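PDB 2OSE: structural PPIase-like protein L605 from Mimivirus, which probably binds cyclosporin A and may catalyse the cis-trans isomerisation of peptidyl-prolyl bonds, as other cyclophilins do. Local coordinates for residues L8-K13 and L35-F40; N73-G78 and G201-Y206; N83-N88 and S157-E162. All blocks are in the same frame, centred on the assembly; numbering follows the deposited sequence.

Interaction 1: residues L8-K13 and L35-F40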
loop_
_atom_site.group_PDB
_atom_site.type_symbol
_atom_site.label_atom_id
_atom_site.label_comp_id
_atom_site.label_asym_id
_atom_site.label_seq_id
_atom_site.Cartn_x
_atom_site.Cartn_y
_atom_site.Cartn_z
ATOM N N LEU A 8 7.835 37.070 -4.087
ATOM C CA LEU A 8 6.864 36.347 -3.258
ATOM C C LEU A 8 5.713 37.219 -2.784
ATOM O O LEU A 8 5.943 38.367 -2.370
ATOM C CB LEU A 8 7.557 35.790 -2.015
ATOM C CG LEU A 8 8.469 34.574 -2.096
ATOM C CD1 LEU A 8 8.906 34.259 -0.684
ATOM C CD2 LEU A 8 7.728 33.403 -2.729
ATOM N N PRO A 9 4.479 36.664 -2.768
ATOM C CA PRO A 9 3.401 37.458 -2.166
ATOM C C PRO A 9 3.693 37.590 -0.682
ATOM O O PRO A 9 4.608 36.937 -0.160
ATOM C CB PRO A 9 2.137 36.624 -2.425
ATOM C CG PRO A 9 2.639 35.220 -2.587
ATOM C CD PRO A 9 4.009 35.340 -3.219
ATOM N N ASN A 10 2.987 38.478 -0.003
ATOM C CA ASN A 10 3.184 38.553 1.437
ATOM C C ASN A 10 1.848 38.512 2.132
ATOM O O ASN A 10 1.030 39.424 1.977
ATOM C CB ASN A 10 4.018 39.770 1.836
ATOM C CG ASN A 10 4.567 39.651 3.234
ATOM O OD1 ASN A 10 3.847 39.284 4.166
ATOM N ND2 ASN A 10 5.851 39.963 3.397
ATOM N N SER A 11 1.619 37.424 2.868
ATOM C CA SER A 11 0.298 37.137 3.406
ATOM C C SER A 11 0.181 37.574 4.862
ATOM O O SER A 11 -0.876 37.408 5.489
ATOM C CB SER A 11 -0.044 35.650 3.230
ATOM O OG SER A 11 -0.405 35.365 1.883
ATOM N N GLY A 12 1.278 38.133 5.368
ATOM C CA GLY A 12 1.415 38.587 6.728
ATOM C C GLY A 12 2.551 37.832 7.387
ATOM O O GLY A 12 3.003 36.821 6.867
ATOM N N LYS A 13 2.980 38.324 8.543
ATOM C CA LYS A 13 3.994 37.700 9.360
ATOM C C LYS A 13 3.538 36.347 9.938
ATOM O O LYS A 13 4.317 35.396 10.002
ATOM C CB LYS A 13 4.379 38.656 10.495
ATOM C CG LYS A 13 5.386 38.098 11.508
ATOM C CD LYS A 13 5.582 39.035 12.720
ATOM C CE LYS A 13 6.990 38.874 13.318
ATOM N NZ LYS A 13 7.026 39.055 14.818
ATOM N N LEU A 35 0.739 30.268 10.983
ATOM C CA LEU A 35 1.983 30.001 10.280
ATOM C C LEU A 35 3.070 30.997 10.678
ATOM O O LEU A 35 2.781 32.106 11.174
ATOM C CB LEU A 35 1.766 30.007 8.757
ATOM C CG LEU A 35 0.863 28.807 8.405
ATOM C CD1 LEU A 35 -0.507 29.327 7.962
ATOM C CD2 LEU A 35 1.449 27.967 7.363
ATOM N N PHE A 36 4.317 30.584 10.482
ATOM C CA PHE A 36 5.471 31.393 10.883
ATOM C C PHE A 36 6.190 31.706 9.578
ATOM O O PHE A 36 7.031 30.939 9.145
ATOM C CB PHE A 36 6.411 30.649 11.844
ATOM C CG PHE A 36 5.717 29.852 12.961
ATOM C CD1 PHE A 36 4.711 30.416 13.756
ATOM C CD2 PHE A 36 6.113 28.552 13.231
ATOM C CE1 PHE A 36 4.113 29.680 14.772
ATOM C CE2 PHE A 36 5.540 27.817 14.241
ATOM C CZ PHE A 36 4.525 28.370 15.012
ATOM N N ARG A 37 5.814 32.796 8.919
ATOM C CA ARG A 37 6.358 33.098 7.599
ATOM C C ARG A 37 7.878 33.222 7.682
ATOM O O ARG A 37 8.543 32.843 6.722
ATOM C CB ARG A 37 5.739 34.363 7.005
ATOM C CG ARG A 37 6.010 34.557 5.509
ATOM C CD ARG A 37 5.644 35.982 5.071
ATOM N NE ARG A 37 5.672 36.117 3.614
ATOM C CZ ARG A 37 6.697 36.619 2.920
ATOM N NH1 ARG A 37 7.780 37.021 3.553
ATOM N NH2 ARG A 37 6.646 36.693 1.590
ATOM N N ASP A 38 8.410 33.693 8.832
ATOM C CA ASP A 38 9.885 33.794 9.077
ATOM C C ASP A 38 10.637 32.458 9.192
ATOM O O ASP A 38 11.863 32.428 9.310
ATOM C CB ASP A 38 10.264 34.712 10.274
ATOM C CG ASP A 38 9.763 34.215 11.649
ATOM O OD1 ASP A 38 9.707 32.999 11.961
ATOM O OD2 ASP A 38 9.460 35.099 12.486
ATOM N N ALA A 39 9.905 31.358 9.169
ATOM C CA ALA A 39 10.524 30.050 9.184
ATOM C C ALA A 39 11.006 29.694 7.776
ATOM O O ALA A 39 12.041 29.044 7.620
ATOM C CB ALA A 39 9.518 28.995 9.701
ATOM N N PHE A 40 10.248 30.110 6.765
ATOM C CA PHE A 40 10.362 29.577 5.412
ATOM C C PHE A 40 9.404 30.330 4.528
ATOM O O PHE A 40 8.319 29.805 4.204
ATOM C CB PHE A 40 9.952 28.079 5.417
ATOM C CG PHE A 40 10.253 27.323 4.153
ATOM C CD1 PHE A 40 10.751 27.957 3.008
ATOM C CD2 PHE A 40 10.007 25.924 4.111
ATOM C CE1 PHE A 40 11.005 27.235 1.841
ATOM C CE2 PHE A 40 10.263 25.188 2.955
ATOM C CZ PHE A 40 10.773 25.834 1.813
HETATM O O HOH W 1 6.821 35.354 10.665
#

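Interaction 2: residues N73-G78 and G201-Y206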
loop_
_atom_site.group_PDB
_atom_site.type_symbol
_atom_site.label_atom_id
_atom_site.label_comp_id
_atom_site.label_asym_id
_atom_site.label_seq_id
_atom_site.Cartn_x
_atom_site.Cartn_y
_atom_site.Cartn_z
ATOM N N ASN A 73 -8.013 24.769 -10.818
ATOM C CA ASN A 73 -7.799 25.500 -9.554
ATOM C C ASN A 73 -7.015 24.693 -8.495
ATOM O O ASN A 73 -7.294 23.520 -8.243
ATOM C CB ASN A 73 -9.139 26.032 -8.991
ATOM C CG ASN A 73 -9.671 27.285 -9.757
ATOM O OD1 ASN A 73 -10.418 28.096 -9.199
ATOM N ND2 ASN A 73 -9.278 27.432 -11.032
ATOM N N ARG A 74 -6.001 25.318 -7.913
ATOM C CA ARG A 74 -5.111 24.653 -6.955
ATOM C C ARG A 74 -5.607 24.901 -5.517
ATOM O O ARG A 74 -5.503 26.023 -5.022
ATOM C CB ARG A 74 -3.687 25.200 -7.077
ATOM C CG ARG A 74 -2.937 24.928 -8.384
ATOM C CD ARG A 74 -1.456 25.257 -8.202
ATOM N NE ARG A 74 -0.688 25.244 -9.454
ATOM C CZ ARG A 74 -0.390 26.327 -10.176
ATOM N NH1 ARG A 74 -0.798 27.532 -9.783
ATOM N NH2 ARG A 74 0.308 26.211 -11.313
ATOM N N THR A 75 -6.165 23.864 -4.883
ATOM C CA THR A 75 -6.640 23.936 -3.491
ATOM C C THR A 75 -6.305 22.672 -2.688
ATOM O O THR A 75 -6.107 21.596 -3.251
ATOM C CB THR A 75 -8.162 24.253 -3.414
ATOM O OG1 THR A 75 -8.582 24.275 -2.053
ATOM C CG2 THR A 75 -8.989 23.210 -4.152
ATOM N N TYR A 76 -6.229 22.817 -1.366
ATOM C CA TYR A 76 -6.085 21.683 -0.480
ATOM C C TYR A 76 -7.437 21.012 -0.295
ATOM O O TYR A 76 -7.495 19.895 0.141
ATOM C CB TYR A 76 -5.539 22.144 0.884
ATOM C CG TYR A 76 -4.045 22.277 0.956
ATOM C CD1 TYR A 76 -3.208 21.228 0.522
ATOM C CD2 TYR A 76 -3.449 23.423 1.483
ATOM C CE1 TYR A 76 -1.826 21.336 0.607
ATOM C CE2 TYR A 76 -2.075 23.545 1.564
ATOM C CZ TYR A 76 -1.259 22.485 1.127
ATOM O OH TYR A 76 0.119 22.565 1.226
ATOM N N GLU A 77 -8.525 21.710 -0.626
ATOM C CA GLU A 77 -9.880 21.199 -0.470
ATOM C C GLU A 77 -10.024 19.917 -1.295
ATOM O O GLU A 77 -9.757 19.911 -2.489
ATOM C CB GLU A 77 -10.941 22.241 -0.842
ATOM C CG GLU A 77 -12.392 21.660 -0.749
ATOM C CD GLU A 77 -13.519 22.686 -0.896
ATOM O OE1 GLU A 77 -13.277 23.866 -1.221
ATOM O OE2 GLU A 77 -14.680 22.294 -0.646
ATOM N N GLY A 78 -10.362 18.821 -0.618
ATOM C CA GLY A 78 -10.553 17.536 -1.271
ATOM C C GLY A 78 -9.373 16.602 -1.131
ATOM O O GLY A 78 -9.515 15.394 -1.325
ATOM N N GLY A 201 -11.805 19.330 3.932
ATOM C CA GLY A 201 -13.005 19.975 3.403
ATOM C C GLY A 201 -12.747 21.427 3.096
ATOM O O GLY A 201 -11.677 21.769 2.595
ATOM N N LYS A 202 -13.719 22.300 3.369
ATOM C CA LYS A 202 -13.502 23.720 3.135
ATOM C C LYS A 202 -12.228 24.201 3.841
ATOM O O LYS A 202 -11.903 23.740 4.930
ATOM C CB LYS A 202 -14.700 24.566 3.621
ATOM C CG LYS A 202 -15.926 24.587 2.705
ATOM C CD LYS A 202 -16.792 25.859 3.001
ATOM C CE LYS A 202 -17.927 26.015 1.998
ATOM N NZ LYS A 202 -17.470 26.666 0.700
ATOM N N CYS A 203 -11.516 25.126 3.205
ATOM C CA CYS A 203 -10.315 25.688 3.782
ATOM C C CYS A 203 -10.210 27.130 3.297
ATOM O O CYS A 203 -10.898 27.543 2.343
ATOM C CB CYS A 203 -9.072 24.840 3.451
ATOM S SG CYS A 203 -8.760 24.588 1.703
ATOM N N GLY A 204 -9.344 27.886 3.933
ATOM C CA GLY A 204 -9.262 29.309 3.675
ATOM C C GLY A 204 -8.313 29.959 4.637
ATOM O O GLY A 204 -7.810 29.318 5.552
ATOM N N ALA A 205 -8.048 31.236 4.391
ATOM C CA ALA A 205 -7.256 32.059 5.285
ATOM C C ALA A 205 -8.206 33.045 5.912
ATOM O O ALA A 205 -9.134 33.535 5.241
ATOM C CB ALA A 205 -6.172 32.794 4.512
ATOM N N TYR A 206 -8.017 33.296 7.204
ATOM C CA TYR A 206 -8.640 34.431 7.867
ATOM C C TYR A 206 -7.992 35.718 7.359
ATOM O O TYR A 206 -6.811 35.713 6.991
ATOM C CB TYR A 206 -8.438 34.352 9.382
ATOM C CG TYR A 206 -9.047 33.152 10.014
ATOM C CD1 TYR A 206 -10.415 33.086 10.268
ATOM C CD2 TYR A 206 -8.256 32.052 10.351
ATOM C CE1 TYR A 206 -10.976 31.950 10.863
ATOM C CE2 TYR A 206 -8.813 30.935 10.935
ATOM C CZ TYR A 206 -10.160 30.884 11.178
ATOM O OH TYR A 206 -10.684 29.771 11.777
HETATM O O HOH W 2 -12.356 25.803 0.370
#

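Interaction 3: residues N83-N88 and S157-E162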
loop_
_atom_site.group_PDB
_atom_site.type_symbol
_atom_site.label_atom_id
_atom_site.label_comp_id
_atom_site.label_asym_id
_atom_site.label_seq_id
_atom_site.Cartn_x
_atom_site.Cartn_y
_atom_site.Cartn_z
ATOM N N ASN A 83 -0.776 9.539 4.338
ATOM C CA ASN A 83 0.139 8.814 5.195
ATOM C C ASN A 83 -0.285 9.247 6.578
ATOM O O ASN A 83 -0.370 10.477 6.847
ATOM C CB ASN A 83 1.609 9.247 4.976
ATOM C CG ASN A 83 2.298 8.534 3.811
ATOM O OD1 ASN A 83 3.212 7.741 4.027
ATOM N ND2 ASN A 83 1.879 8.824 2.578
ATOM N N VAL A 84 -0.598 8.267 7.429
ATOM C CA VAL A 84 -1.104 8.509 8.780
ATOM C C VAL A 84 -0.454 7.495 9.688
ATOM O O VAL A 84 -0.266 6.316 9.298
ATOM C CB VAL A 84 -2.655 8.478 8.902
ATOM C CG1 VAL A 84 -3.314 9.519 7.975
ATOM C CG2 VAL A 84 -3.236 7.054 8.662
ATOM N N LEU A 85 -0.054 7.952 10.873
ATOM C CA LEU A 85 0.668 7.105 11.803
ATOM C C LEU A 85 0.236 7.433 13.221
ATOM O O LEU A 85 0.536 8.533 13.727
ATOM C CB LEU A 85 2.194 7.265 11.621
ATOM C CG LEU A 85 3.046 6.332 12.492
ATOM C CD1 LEU A 85 2.737 4.861 12.146
ATOM C CD2 LEU A 85 4.569 6.647 12.439
ATOM N N HIS A 86 -0.477 6.482 13.842
ATOM C CA HIS A 86 -0.968 6.589 15.237
ATOM C C HIS A 86 0.114 7.102 16.169
ATOM O O HIS A 86 1.276 6.640 16.124
ATOM C CB HIS A 86 -1.556 5.229 15.709
ATOM C CG HIS A 86 -2.070 5.221 17.121
ATOM N ND1 HIS A 86 -3.283 5.777 17.483
ATOM C CD2 HIS A 86 -1.575 4.646 18.243
ATOM C CE1 HIS A 86 -3.476 5.606 18.783
ATOM N NE2 HIS A 86 -2.461 4.913 19.264
ATOM N N ASN A 87 -0.257 8.069 17.017
ATOM C CA ASN A 87 0.649 8.672 18.025
ATOM C C ASN A 87 1.819 9.433 17.410
ATOM O O ASN A 87 2.773 9.777 18.116
ATOM C CB ASN A 87 1.215 7.638 19.022
ATOM C CG ASN A 87 0.217 7.184 20.048
ATOM O OD1 ASN A 87 0.443 6.180 20.741
ATOM N ND2 ASN A 87 -0.880 7.898 20.173
ATOM N N ASN A 88 1.743 9.692 16.106
ATOM C CA ASN A 88 2.827 10.379 15.415
ATOM C C ASN A 88 2.368 11.545 14.570
ATOM O O ASN A 88 2.526 12.700 14.991
ATOM C CB ASN A 88 3.712 9.418 14.598
ATOM C CG ASN A 88 4.538 8.543 15.468
ATOM O OD1 ASN A 88 5.732 8.821 15.732
ATOM N ND2 ASN A 88 3.916 7.473 15.972
ATOM N N SER A 157 7.795 6.352 23.393
ATOM C CA SER A 157 6.868 5.436 22.714
ATOM C C SER A 157 6.540 5.764 21.243
ATOM O O SER A 157 5.858 4.971 20.560
ATOM C CB SER A 157 5.567 5.318 23.507
ATOM O OG SER A 157 5.125 6.604 23.923
ATOM N N ASN A 158 6.998 6.907 20.737
ATOM C CA ASN A 158 6.746 7.219 19.320
ATOM C C ASN A 158 8.046 7.457 18.560
ATOM O O ASN A 158 9.128 7.350 19.141
ATOM C CB ASN A 158 5.724 8.373 19.148
ATOM C CG ASN A 158 6.209 9.699 19.724
ATOM O OD1 ASN A 158 7.379 10.060 19.587
ATOM N ND2 ASN A 158 5.301 10.432 20.373
ATOM N N VAL A 159 7.946 7.797 17.283
ATOM C CA VAL A 159 9.125 8.004 16.447
ATOM C C VAL A 159 9.271 9.413 15.881
ATOM O O VAL A 159 9.923 9.623 14.858
ATOM C CB VAL A 159 9.246 6.940 15.323
ATOM C CG1 VAL A 159 9.624 5.568 15.932
ATOM C CG2 VAL A 159 7.983 6.839 14.455
ATOM N N LEU A 160 8.681 10.390 16.551
ATOM C CA LEU A 160 8.808 11.770 16.117
ATOM C C LEU A 160 10.251 12.273 16.252
ATOM O O LEU A 160 10.686 13.098 15.446
ATOM C CB LEU A 160 7.812 12.686 16.853
ATOM C CG LEU A 160 6.325 12.433 16.593
ATOM C CD1 LEU A 160 5.480 13.424 17.383
ATOM C CD2 LEU A 160 5.983 12.478 15.091
ATOM N N ASP A 161 11.000 11.771 17.239
ATOM C CA ASP A 161 12.417 12.142 17.322
ATOM C C ASP A 161 13.255 11.679 16.125
ATOM O O ASP A 161 14.382 12.143 15.939
ATOM C CB ASP A 161 13.065 11.758 18.655
ATOM C CG ASP A 161 13.043 10.272 18.923
ATOM O OD1 ASP A 161 12.860 9.453 17.988
ATOM O OD2 ASP A 161 13.199 9.931 20.116
ATOM N N GLU A 162 12.689 10.795 15.304
ATOM C CA GLU A 162 13.432 10.237 14.163
ATOM C C GLU A 162 13.240 11.051 12.897
ATOM O O GLU A 162 13.890 10.773 11.878
ATOM C CB GLU A 162 13.041 8.774 13.908
ATOM C CG GLU A 162 13.579 7.790 14.964
ATOM C CD GLU A 162 13.015 6.369 14.813
ATOM O OE1 GLU A 162 12.550 5.999 13.699
ATOM O OE2 GLU A 162 13.009 5.632 15.833
#

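Interaction 1: residues L8-K13 and L35-F40
N10 lays its carboxamide flat against the guanidinium of R37, the two planes only 10° apart. N10 ND2 sits over the centre of the charged group, 3.5 Å from R37 CZ, so the two flat groups meet as a stack. Arginine suits this place because it has the length to cross the contact: CG stands anti to the backbone N (chi1 -166°) and the chain runs extended from there to NE. On the way R37 CD passes 3.3 Å from G12 O. At its far end R37 NH2 donates to P9 O at 2.7 Å, a short but bent bond with an N-H...O angle of 140°, the acceptor lying at the edge of the guanidinium, somewhat out of its plane. L8 adds an apolar neighbour, with its CB 3.8 Å from R37 NH2. R37 NE forms a salt bridge with E45 of helix 41-52, and the same carboxylate accepts a hydrogen bond from S11 OG.

The stacked amide has a second task. N10 OD1 accepts from G12 N at 3.1 Å, closing an Asx turn, which holds the amide in its rotation against R37; glycine at position 12 tolerates backbone angles that would jam a CB against the preceding carbonyl O. Beyond it, K13 O receives R37 N at 3.2 Å. K13 O also accepts a hydrogen bond from water 1 at 2.6 Å, and that water accepts from D38 N, which ties the 3-10 turn 37-39 to the N-terminal loop.

Chemically, the polar partners of the guanidinium are P9 O and the carboxylate of E45, while the N10 amide stacks on a face. The carboxylate would be expected to balance the positive charge, and R37 joins the segment before strand 16-23 to the turn leading into helix 41-52.

Interaction 2: residues N73-G78 and G201-Y206
An ST turn in the loop leading towards strand 83-85 brings T75, Y76 and E77 round the thiol of C203, on the last part of strand 198-205. T75 OG1 accepts from E77 N at 2.9 Å, the bond that defines the turn. C203 SG stands between its own backbone N and carbonyl carbon (chi1 57°), where it meets E77 N at 3.7 Å and T75 OG1 at 3.8 Å; Y76 touches the sulfur with its CB. Cysteine, small and weakly polar, suits a place that faces both a methylene and the polar atoms of the turn. The ring of Y76 leads away into the core, its OH bonded to S145 O and its edge-to-face partner being F147.

Next to the sulfur, E77 lies against the corner that the chain turns at K202. E77 CG is 3.4 Å from G201 O, and E77 CA makes a CA-H...O contact with the same oxygen at 3.6 Å. Water 2 completes the join: it probably donates to E77 OE1 at 2.7 Å and accepts from C203 N at 3.0 Å.

Apart from that water bridge, the contact rests on sulfur, methylene and CA-H groups. E77 OE2 remains 5.4 Å from K202 NZ, too far for a salt bridge, so any attraction would be only long-range, and the glutamate acts chiefly through its methylenes and the water.

Interaction 3: residues N83-N88 and S157-E162
The beta hairpin of strands 83-85 and 89-92 meets, at the turn after strand 83-85, the loop that leads from strand 147-150 to strand 168-175, with N88 of the hairpin reaching the backbone of V159. The turn is closed by N88 N donating to L85 O at 2.9 Å, and N87 takes up a left-handed backbone (phi 65°), which asparagine tolerates well.

The amide of N88 faces two ways. Its OD1 accepts from V159 N at 2.9 Å; the donor lies in the carbonyl plane, on a lone pair, at a C=O...N angle of 140°. Its ND2 donates back to H86 O at 2.8 Å, with that oxygen close to the amide plane. Asparagine suits this place because one short group carries both an acceptor for the loop and a donor for its own turn.

Carbon groups fill in round this amide. V159 CG2 comes within 3.3 Å of N88 OD1, and the side chain of N158 crosses obliquely, its CB 3.4 Å from the same oxygen. L160 CD2 rests 3.5 Å from N88 O, while L85 CD2 meets V159 CG2 at 4.0 Å, the two side chains crossing at about a right angle. N158 serves its own loop: its ND2 bonds to D153 O, and its OD1 accepts from R155 N and, weakly, from L160 N.

With N88 OD1 and ND2 each holding a partner, the rotation of the amide is fixed. The bond from V159 N to N88 OD1 thus links loop to hairpin directionally, and the apolar pair L85-V159 and the methyl end of L160 pack beside it.

Along the chain, interaction 1 closes before the other two open, and interaction 3 is nested within the loop closed by interaction 2. Interactions 1 and 2 are neighbours, with centres 18 Å apart and nearest atoms about 6 Å apart, and helix 41-52 links them: E45 meets R37 of the first, and L50 bonds to the backbone of Y76 in the second. Interaction 3 lies on the opposite side of the chain's centre from both, its centre 27 Å from that of interaction 1 and 26 Å from that of interaction 2. Interactions 2 and 3 both reach the same antiparallel sheet. N83, at the start of segment 83-88 but outside the contact itself, packs on G192 of a neighbouring subunit.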